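Local atomic coordinates of hydroxyethylphosphonate dioxygenase (Streptomyces albus, PDB entry 6B9R), a protein that probably uses a bound iron ion and dioxygen to cleave the carbon-carbon bond of 2-hydroxyethylphosphonate, yielding hydroxymethylphosphonate. Residues G106-Y111 and P189-A194; A325-F330 and V349-P354; V375-R380 and F404-E409. All blocks are in the same frame, centred on the assembly; numbering follows the deposited sequence.

In the fold
From the N terminus, contact 1 closes first, bringing strand 190-194 back across strand 106-113 after 77 intervening residues without a helix. The chain then runs through the helices between 215 and 288 before contact 2 closes an 18-residue loop and contact 3 a 23-residue one. The three lie in series, with none nested or crossed. Contact 1 joins a seven-stranded sheet to a three-stranded one around the iron and substrate. Contacts 2 and 3, with centres about 10 Å apart, connect a second such pair of sheets, probably through hydrogen bonds from L406 N to Y328 OH and from A408 N to T351 O. Their centres are about 36 and 34 Å from that of contact 1.

Contact 1: residues G106-Y111 and P189-A194. With FE (Fe (III) ion), chain E; 2HE ((2-hydroxyethyl)phosphonic acid), chain F.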
loop_
_atom_site.group_PDB
_atom_site.type_symbol
_atom_site.label_atom_id
_atom_site.label_comp_id
_atom_site.label_asym_id
_atom_site.label_seq_id
_atom_site.Cartn_x
_atom_site.Cartn_y
_atom_site.Cartn_z
ATOM N N GLY A 106 -20.361 -9.843 -34.861
ATOM C CA GLY A 106 -21.163 -10.871 -34.242
ATOM C C GLY A 106 -20.853 -11.010 -32.766
ATOM O O GLY A 106 -19.830 -10.514 -32.282
ATOM N N PRO A 107 -21.741 -11.669 -32.020
ATOM C CA PRO A 107 -21.467 -11.935 -30.600
ATOM C C PRO A 107 -20.112 -12.601 -30.426
ATOM O O PRO A 107 -19.745 -13.511 -31.173
ATOM C CB PRO A 107 -22.614 -12.866 -30.186
ATOM C CG PRO A 107 -23.717 -12.565 -31.161
ATOM C CD PRO A 107 -23.028 -12.242 -32.459
ATOM N N TYR A 108 -19.354 -12.127 -29.448
ATOM C CA TYR A 108 -17.991 -12.598 -29.240
ATOM C C TYR A 108 -17.773 -13.186 -27.855
ATOM O O TYR A 108 -17.146 -14.242 -27.732
ATOM C CB TYR A 108 -16.996 -11.446 -29.496
ATOM C CG TYR A 108 -15.582 -11.913 -29.770
ATOM C CD1 TYR A 108 -15.162 -12.199 -31.067
ATOM C CD2 TYR A 108 -14.676 -12.096 -28.729
ATOM C CE1 TYR A 108 -13.872 -12.639 -31.322
ATOM C CE2 TYR A 108 -13.387 -12.536 -28.971
ATOM C CZ TYR A 108 -12.990 -12.813 -30.270
ATOM O OH TYR A 108 -11.701 -13.250 -30.510
ATOM N N TYR A 109 -18.299 -12.543 -26.812
ATOM C CA TYR A 109 -18.234 -13.045 -25.445
ATOM C C TYR A 109 -19.601 -12.889 -24.790
ATOM O O TYR A 109 -20.341 -11.952 -25.095
ATOM C CB TYR A 109 -17.235 -12.269 -24.575
ATOM C CG TYR A 109 -15.771 -12.331 -24.949
ATOM C CD1 TYR A 109 -15.152 -13.531 -25.283
ATOM C CD2 TYR A 109 -14.993 -11.180 -24.917
ATOM C CE1 TYR A 109 -13.805 -13.571 -25.599
ATOM C CE2 TYR A 109 -13.650 -11.209 -25.229
ATOM C CZ TYR A 109 -13.058 -12.407 -25.568
ATOM O OH TYR A 109 -11.717 -12.427 -25.876
ATOM N N GLU A 110 -19.930 -13.807 -23.887
ATOM C CA GLU A 110 -20.946 -13.555 -22.869
ATOM C C GLU A 110 -20.259 -13.480 -21.517
ATOM O O GLU A 110 -19.552 -14.420 -21.130
ATOM C CB GLU A 110 -22.027 -14.642 -22.818
ATOM C CG GLU A 110 -23.077 -14.328 -21.731
ATOM C CD GLU A 110 -24.090 -15.440 -21.482
ATOM O OE1 GLU A 110 -23.954 -16.524 -22.073
ATOM O OE2 GLU A 110 -25.023 -15.214 -20.678
ATOM N N TYR A 111 -20.472 -12.367 -20.812
ATOM C CA TYR A 111 -19.910 -12.122 -19.489
ATOM C C TYR A 111 -20.956 -12.359 -18.407
ATOM O O TYR A 111 -22.127 -12.006 -18.574
ATOM C CB TYR A 111 -19.417 -10.682 -19.335
ATOM C CG TYR A 111 -18.349 -10.193 -20.279
ATOM C CD1 TYR A 111 -18.685 -9.664 -21.519
ATOM C CD2 TYR A 111 -17.009 -10.201 -19.907
ATOM C CE1 TYR A 111 -17.715 -9.180 -22.375
ATOM C CE2 TYR A 111 -16.027 -9.721 -20.761
ATOM C CZ TYR A 111 -16.390 -9.211 -21.994
ATOM O OH TYR A 111 -15.426 -8.722 -22.843
ATOM N N PRO A 189 -2.444 -6.962 -24.092
ATOM C CA PRO A 189 -3.645 -7.247 -24.893
ATOM C C PRO A 189 -3.823 -8.740 -25.103
ATOM O O PRO A 189 -2.848 -9.479 -25.246
ATOM C CB PRO A 189 -3.370 -6.530 -26.226
ATOM C CG PRO A 189 -2.218 -5.579 -25.939
ATOM C CD PRO A 189 -1.416 -6.241 -24.865
ATOM N N HIS A 190 -5.078 -9.189 -25.117
ATOM C CA HIS A 190 -5.330 -10.621 -25.242
ATOM C C HIS A 190 -6.726 -10.868 -25.802
ATOM O O HIS A 190 -7.550 -9.954 -25.916
ATOM C CB HIS A 190 -5.131 -11.340 -23.900
ATOM C CG HIS A 190 -5.933 -10.770 -22.772
ATOM N ND1 HIS A 190 -5.536 -9.662 -22.057
ATOM C CD2 HIS A 190 -7.109 -11.166 -22.228
ATOM C CE1 HIS A 190 -6.435 -9.395 -21.125
ATOM N NE2 HIS A 190 -7.398 -10.297 -21.207
ATOM N N SER A 191 -6.963 -12.125 -26.195
ATOM C CA SER A 191 -8.260 -12.548 -26.709
ATOM C C SER A 191 -8.445 -14.037 -26.451
ATOM O O SER A 191 -7.499 -14.753 -26.108
ATOM C CB SER A 191 -8.400 -12.240 -28.203
ATOM O OG SER A 191 -9.747 -12.392 -28.627
ATOM N N PHE A 192 -9.688 -14.498 -26.627
ATOM C CA PHE A 192 -10.044 -15.905 -26.472
ATOM C C PHE A 192 -11.046 -16.305 -27.544
ATOM O O PHE A 192 -11.970 -15.547 -27.850
ATOM C CB PHE A 192 -10.676 -16.207 -25.109
ATOM C CG PHE A 192 -9.891 -15.714 -23.944
ATOM C CD1 PHE A 192 -10.078 -14.420 -23.470
ATOM C CD2 PHE A 192 -8.988 -16.544 -23.298
ATOM C CE1 PHE A 192 -9.372 -13.948 -22.367
ATOM C CE2 PHE A 192 -8.276 -16.082 -22.180
ATOM C CZ PHE A 192 -8.468 -14.778 -21.725
ATOM N N THR A 193 -10.859 -17.498 -28.110
ATOM C CA THR A 193 -11.810 -18.104 -29.033
ATOM C C THR A 193 -12.028 -19.561 -28.638
ATOM O O THR A 193 -11.307 -20.114 -27.804
ATOM C CB THR A 193 -11.314 -18.044 -30.486
ATOM O OG1 THR A 193 -10.115 -18.815 -30.598
ATOM C CG2 THR A 193 -11.027 -16.605 -30.917
ATOM N N ALA A 194 -13.024 -20.196 -29.258
ATOM C CA ALA A 194 -13.273 -21.625 -29.089
ATOM C C ALA A 194 -12.788 -22.370 -30.325
ATOM O O ALA A 194 -13.051 -21.942 -31.452
ATOM C CB ALA A 194 -14.760 -21.915 -28.862
HETATM FE FE FE E . -8.884 -9.653 -19.766
HETATM O O3 2HE F . -10.678 -8.755 -21.193
HETATM P P 2HE F . -11.685 -9.128 -22.222
HETATM O O1 2HE F . -11.265 -8.531 -23.656
HETATM O O2 2HE F . -13.159 -8.600 -21.824
HETATM C CA 2HE F . -11.668 -10.935 -22.278
HETATM C CB 2HE F . -11.514 -11.428 -20.842
HETATM O O4 2HE F . -10.157 -11.310 -20.385
HETATM O O HOH W 1 -14.776 -15.777 -28.267
HETATM O O HOH W 2 -10.345 -9.962 -25.422
HETATM O O HOH W 3 -10.852 -9.885 -18.153
#
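Y108 OH meets S191 OG and Y109 OH meets F192 N, although their first torsions differ: CG of Y108 is anti to its backbone N (chi1 -160°), whereas CG of Y109 is anti to its carbonyl carbon (chi1 -64°). A classic beta bulge, in which both residues are paired opposite I101, lets consecutive tyrosines work on one side. Y108 CD2 lies over the centre of the Y109 ring. The strands 106-111 and 190-194 are no sheet neighbours, since the segment axes cross at 102°, and side chains fill the interval.

Y108 OH donates to S191 OG at 2.8 Å, S191 OG also bonds to E144 O, and Y108 OH is further linked to E144 N. The methyl T193 CG2 lies against this hydroxyl, while T193 OG1 is engaged by Y164. Y109 OH accepts from F192 N at 3.0 Å, a bent bond, and donates to a water held by H190 O and the phosphonate oxygen 2HE O1. Farther round the same ring, Y109 CE2 packs 3.6 Å from the substrate carbon 2HE CA. A second water joins Y108 O to F192 O.

Y111 OH donates to 2HE O2 over a very short 2.5 Å. On the metal side of the substrate, H190 NE2 binds iron at 2.2 Å, beside H149 and Q153. The F192 ring turns its edge to 2HE O4, with CE1 3.4 Å away. Because 2HE O4 and 2HE O3 both bind iron, the substrate chelates the metal; the tyrosines, and the histidine through the metal, probably help to fix its orientation for oxidation, together with R103, N146, Q153 and K29 and W449 of the second subunit.

Contact 2: residues A325-F330 and V349-P354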
loop_
_atom_site.group_PDB
_atom_site.type_symbol
_atom_site.label_atom_id
_atom_site.label_comp_id
_atom_site.label_asym_id
_atom_site.label_seq_id
_atom_site.Cartn_x
_atom_site.Cartn_y
_atom_site.Cartn_z
ATOM N N ALA A 325 -4.513 -39.439 5.261
ATOM C CA ALA A 325 -5.962 -39.216 5.321
ATOM C C ALA A 325 -6.285 -37.888 4.648
ATOM O O ALA A 325 -6.492 -36.862 5.309
ATOM C CB ALA A 325 -6.464 -39.246 6.765
ATOM N N PRO A 326 -6.352 -37.873 3.318
ATOM C CA PRO A 326 -6.471 -36.594 2.602
ATOM C C PRO A 326 -7.902 -36.091 2.656
ATOM O O PRO A 326 -8.847 -36.848 2.428
ATOM C CB PRO A 326 -6.061 -36.946 1.168
ATOM C CG PRO A 326 -6.456 -38.383 1.028
ATOM C CD PRO A 326 -6.270 -39.021 2.394
ATOM N N ALA A 327 -8.052 -34.813 2.989
ATOM C CA ALA A 327 -9.344 -34.153 2.879
ATOM C C ALA A 327 -9.484 -33.399 1.569
ATOM O O ALA A 327 -10.592 -33.302 1.025
ATOM C CB ALA A 327 -9.547 -33.183 4.048
ATOM N N TYR A 328 -8.385 -32.849 1.068
ATOM C CA TYR A 328 -8.381 -32.081 -0.165
ATOM C C TYR A 328 -7.171 -32.492 -0.976
ATOM O O TYR A 328 -6.137 -32.873 -0.419
ATOM C CB TYR A 328 -8.288 -30.553 0.080
ATOM C CG TYR A 328 -9.164 -30.054 1.197
ATOM C CD1 TYR A 328 -10.544 -30.125 1.101
ATOM C CD2 TYR A 328 -8.611 -29.505 2.347
ATOM C CE1 TYR A 328 -11.355 -29.671 2.136
ATOM C CE2 TYR A 328 -9.405 -29.034 3.374
ATOM C CZ TYR A 328 -10.774 -29.109 3.258
ATOM O OH TYR A 328 -11.564 -28.653 4.278
ATOM N N ARG A 329 -7.287 -32.377 -2.292
ATOM C CA ARG A 329 -6.132 -32.514 -3.171
ATOM C C ARG A 329 -5.991 -31.201 -3.918
ATOM O O ARG A 329 -6.936 -30.756 -4.578
ATOM C CB ARG A 329 -6.287 -33.697 -4.131
ATOM C CG ARG A 329 -4.954 -34.194 -4.709
ATOM C CD ARG A 329 -4.501 -33.341 -5.887
ATOM N NE ARG A 329 -5.483 -33.385 -6.970
ATOM C CZ ARG A 329 -5.525 -34.304 -7.932
ATOM N NH1 ARG A 329 -4.626 -35.292 -7.987
ATOM N NH2 ARG A 329 -6.473 -34.229 -8.856
ATOM N N PHE A 330 -4.837 -30.562 -3.781
ATOM C CA PHE A 330 -4.608 -29.266 -4.399
ATOM C C PHE A 330 -3.774 -29.419 -5.661
ATOM O O PHE A 330 -2.872 -30.258 -5.716
ATOM C CB PHE A 330 -3.882 -28.311 -3.454
ATOM C CG PHE A 330 -4.616 -28.007 -2.179
ATOM C CD1 PHE A 330 -5.887 -27.447 -2.192
ATOM C CD2 PHE A 330 -4.003 -28.223 -0.957
ATOM C CE1 PHE A 330 -6.542 -27.138 -0.994
ATOM C CE2 PHE A 330 -4.652 -27.914 0.234
ATOM C CZ PHE A 330 -5.924 -27.379 0.210
ATOM N N VAL A 349 -12.263 -31.508 -3.355
ATOM C CA VAL A 349 -12.772 -31.677 -2.001
ATOM C C VAL A 349 -13.156 -33.140 -1.857
ATOM O O VAL A 349 -14.092 -33.612 -2.508
ATOM C CB VAL A 349 -13.959 -30.754 -1.719
ATOM C CG1 VAL A 349 -14.465 -30.973 -0.288
ATOM C CG2 VAL A 349 -13.541 -29.295 -1.920
ATOM N N LEU A 350 -12.414 -33.863 -1.019
ATOM C CA LEU A 350 -12.552 -35.307 -0.903
ATOM C C LEU A 350 -13.343 -35.725 0.322
ATOM O O LEU A 350 -14.073 -36.721 0.273
ATOM C CB LEU A 350 -11.168 -35.966 -0.854
ATOM C CG LEU A 350 -10.234 -35.593 -2.015
ATOM C CD1 LEU A 350 -8.840 -36.152 -1.791
ATOM C CD2 LEU A 350 -10.813 -36.058 -3.348
ATOM N N THR A 351 -13.224 -34.979 1.412
ATOM C CA THR A 351 -13.856 -35.373 2.656
ATOM C C THR A 351 -15.338 -35.023 2.640
ATOM O O THR A 351 -15.753 -33.985 2.112
ATOM C CB THR A 351 -13.165 -34.702 3.846
ATOM O OG1 THR A 351 -13.853 -35.047 5.056
ATOM C CG2 THR A 351 -13.140 -33.183 3.687
ATOM N N ALA A 352 -16.129 -35.921 3.211
ATOM C CA ALA A 352 -17.544 -35.724 3.476
ATOM C C ALA A 352 -17.803 -35.152 4.862
ATOM O O ALA A 352 -18.964 -34.961 5.228
ATOM C CB ALA A 352 -18.295 -37.055 3.328
ATOM N N ARG A 353 -16.762 -34.901 5.642
ATOM C CA ARG A 353 -16.900 -34.374 6.990
ATOM C C ARG A 353 -16.352 -32.955 7.071
ATOM O O ARG A 353 -15.504 -32.561 6.265
ATOM C CB ARG A 353 -16.157 -35.270 7.990
ATOM N N PRO A 354 -16.826 -32.138 8.034
ATOM C CA PRO A 354 -16.222 -30.821 8.278
ATOM C C PRO A 354 -14.982 -30.894 9.165
ATOM O O PRO A 354 -14.818 -30.112 10.102
ATOM C CB PRO A 354 -17.354 -30.057 8.969
ATOM C CG PRO A 354 -18.091 -31.114 9.716
ATOM C CD PRO A 354 -18.000 -32.374 8.891
HETATM O O HOH W 4 -13.735 -30.475 6.051
#
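A327 accepts from the backbone nitrogens of L350 and T351: L350 N to A327 O spans 2.8 Å with the donor tilted 25° from the carbonyl plane, and T351 N to A327 O spans 3.1 Å with the donor in that plane, on a lone pair. Y328 and V349 form an antiparallel non-hydrogen-bonded pair, and A327 with Y328 makes a classic beta bulge opposite Y320.

The side chains of Y328 and V349 lie side by side, with Y328 CE1 4.2 Å from V349 CG1. A327 CB covers the centre of the Y328 ring and meets T351 CG2 at 3.6 Å. T351 OG1 accepts from R353 N at 3.0 Å, forming an ST turn in the loop after strand 343-349, and also bonds to D355 OD1. An alanine in place of T351 would probably leave R353 N and D355 OD1 without this hydroxyl and open a gap beside A327 CB. L350 CD1 packs against P326 CB.

Y328 OH reaches A356 O, and R329 forms a salt bridge with D348. The contact sits where strands 328-332 and 343-349 part; 317-320 borders 328-332 in their sheet, while Y328 and V349 pack on S405 and L406 of strand 403-407 in the other.

Contact 3: residues V375-R380 and F404-E409; sequences VSVRWR and FSLSAE
V377 and L406 form the apolar centre, their side chains pointing the same way with V377 CG2 3.8 Å from L406 CD2. V375 CG1 adds to it at 3.9 Å from L406 CB. On the other flank, L406 CG lies at the edge of the F404 ring, in its plane, and F404 CB meets W379 CB at 3.6 Å. F404 CG stands between its backbone N and carbonyl carbon (chi1 63°), and the ring leads away from strand 375-380.

Around this core the backbones run antiparallel at 166°. S376 with S407 and R378 with S405 are the hydrogen-bonded pairs, each closed by two N-H to O bonds, and they alternate with the non-hydrogen-bonded pairs V377-L406 and W379-F404. CA-H contacts supplement them, as from L406 CA to S376 O at 3.3 Å.

The opposite face carries S376, R378, S405 and S407. The R378 chain is extended from CG to NE and runs across to strand 403-407, where NH1 donates to S407 OG at 3.1 Å, with an N-H to O angle of 155°; the serine oxygen lies in the guanidinium plane. A water, 2.7 Å from R378 NH1, is shared with S405 OG and S376 O, so one nitrogen has two partners in this polar layer. P354 packs against both R378 and S405.

With strand 384-390 beyond 375-381, the arrangement is a three-stranded antiparallel sheet whose apolar side, bearing V377, W379, F404 and L406, faces strands 86-89 and 412-419 of the seven-stranded sheet. Two antiparallel sheets packed in this way are consistent with the beta-sandwich of a cupin domain.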
loop_
_atom_site.group_PDB
_atom_site.type_symbol
_atom_site.label_atom_id
_atom_site.label_comp_id
_atom_site.label_asym_id
_atom_site.label_seq_id
_atom_site.Cartn_x
_atom_site.Cartn_y
_atom_site.Cartn_z
ATOM N N VAL A 375 -20.673 -28.086 -2.565
ATOM C CA VAL A 375 -19.656 -28.062 -1.514
ATOM C C VAL A 375 -20.266 -27.384 -0.295
ATOM O O VAL A 375 -20.736 -26.242 -0.386
ATOM C CB VAL A 375 -18.382 -27.322 -1.962
ATOM C CG1 VAL A 375 -17.340 -27.297 -0.830
ATOM C CG2 VAL A 375 -17.795 -27.956 -3.216
ATOM N N SER A 376 -20.260 -28.074 0.842
ATOM C CA SER A 376 -20.703 -27.460 2.090
ATOM C C SER A 376 -19.536 -26.696 2.705
ATOM O O SER A 376 -18.413 -27.205 2.774
ATOM C CB SER A 376 -21.239 -28.514 3.064
ATOM O OG SER A 376 -22.506 -29.027 2.647
ATOM N N VAL A 377 -19.806 -25.475 3.160
ATOM C CA VAL A 377 -18.787 -24.605 3.735
ATOM C C VAL A 377 -19.200 -24.275 5.158
ATOM O O VAL A 377 -20.368 -23.953 5.410
ATOM C CB VAL A 377 -18.600 -23.315 2.911
ATOM C CG1 VAL A 377 -17.401 -22.523 3.429
ATOM C CG2 VAL A 377 -18.431 -23.641 1.422
ATOM N N ARG A 378 -18.254 -24.371 6.087
ATOM C CA ARG A 378 -18.512 -24.043 7.482
ATOM C C ARG A 378 -17.421 -23.096 7.949
ATOM O O ARG A 378 -16.238 -23.353 7.718
ATOM C CB ARG A 378 -18.561 -25.310 8.343
ATOM C CG ARG A 378 -19.620 -26.289 7.857
ATOM C CD ARG A 378 -19.648 -27.562 8.676
ATOM N NE ARG A 378 -20.756 -28.431 8.291
ATOM C CZ ARG A 378 -20.733 -29.265 7.253
ATOM N NH1 ARG A 378 -19.654 -29.346 6.477
ATOM N NH2 ARG A 378 -21.790 -30.019 6.989
ATOM N N TRP A 379 -17.803 -21.986 8.568
ATOM C CA TRP A 379 -16.789 -20.998 8.876
ATOM C C TRP A 379 -17.158 -20.281 10.162
ATOM O O TRP A 379 -18.285 -20.372 10.654
ATOM C CB TRP A 379 -16.592 -20.028 7.695
ATOM C CG TRP A 379 -17.665 -19.004 7.465
ATOM C CD1 TRP A 379 -17.659 -17.711 7.909
ATOM C CD2 TRP A 379 -18.875 -19.161 6.705
ATOM N NE1 TRP A 379 -18.793 -17.061 7.486
ATOM C CE2 TRP A 379 -19.557 -17.923 6.747
ATOM C CE3 TRP A 379 -19.455 -20.229 6.004
ATOM C CZ2 TRP A 379 -20.787 -17.715 6.117
ATOM C CZ3 TRP A 379 -20.681 -20.026 5.375
ATOM C CH2 TRP A 379 -21.331 -18.771 5.435
ATOM N N ARG A 380 -16.174 -19.575 10.706
ATOM C CA ARG A 380 -16.345 -18.789 11.916
ATOM C C ARG A 380 -15.912 -17.355 11.642
ATOM O O ARG A 380 -15.020 -17.103 10.830
ATOM C CB ARG A 380 -15.540 -19.377 13.081
ATOM N N PHE A 404 -12.257 -21.643 7.608
ATOM C CA PHE A 404 -13.376 -22.408 7.079
ATOM C C PHE A 404 -12.926 -23.811 6.693
ATOM O O PHE A 404 -11.743 -24.087 6.489
ATOM C CB PHE A 404 -14.062 -21.727 5.873
ATOM C CG PHE A 404 -13.191 -21.550 4.645
ATOM C CD1 PHE A 404 -13.092 -22.554 3.692
ATOM C CD2 PHE A 404 -12.547 -20.344 4.404
ATOM C CE1 PHE A 404 -12.322 -22.377 2.547
ATOM C CE2 PHE A 404 -11.780 -20.153 3.258
ATOM C CZ PHE A 404 -11.659 -21.183 2.329
ATOM N N SER A 405 -13.905 -24.702 6.608
ATOM C CA SER A 405 -13.696 -26.034 6.080
ATOM C C SER A 405 -14.658 -26.263 4.925
ATOM O O SER A 405 -15.702 -25.617 4.819
ATOM C CB SER A 405 -13.912 -27.103 7.158
ATOM O OG SER A 405 -15.254 -27.081 7.596
ATOM N N LEU A 406 -14.292 -27.208 4.062
ATOM C CA LEU A 406 -15.091 -27.599 2.916
ATOM C C LEU A 406 -15.382 -29.090 3.002
ATOM O O LEU A 406 -14.565 -29.860 3.503
ATOM C CB LEU A 406 -14.355 -27.305 1.613
ATOM C CG LEU A 406 -13.757 -25.905 1.525
ATOM C CD1 LEU A 406 -12.781 -25.830 0.349
ATOM C CD2 LEU A 406 -14.886 -24.893 1.373
ATOM N N SER A 407 -16.557 -29.491 2.526
ATOM C CA SER A 407 -16.879 -30.909 2.469
ATOM C C SER A 407 -17.862 -31.153 1.334
ATOM O O SER A 407 -18.504 -30.229 0.831
ATOM C CB SER A 407 -17.459 -31.414 3.797
ATOM O OG SER A 407 -18.777 -30.933 3.981
ATOM N N ALA A 408 -17.973 -32.414 0.930
ATOM C CA ALA A 408 -18.889 -32.750 -0.144
ATOM C C ALA A 408 -19.290 -34.204 0.008
ATOM O O ALA A 408 -18.510 -35.023 0.500
ATOM C CB ALA A 408 -18.258 -32.508 -1.523
ATOM N N GLU A 409 -20.519 -34.516 -0.401
ATOM C CA GLU A 409 -20.988 -35.890 -0.257
ATOM C C GLU A 409 -20.245 -36.834 -1.191
ATOM O O GLU A 409 -20.133 -38.028 -0.899
ATOM C CB GLU A 409 -22.493 -35.970 -0.495
ATOM C CG GLU A 409 -23.316 -35.298 0.600
ATOM C CD GLU A 409 -24.764 -35.744 0.590
ATOM O OE1 GLU A 409 -25.028 -36.898 0.195
ATOM O OE2 GLU A 409 -25.635 -34.937 0.967
HETATM O O HOH W 5 -17.316 -28.136 5.697
#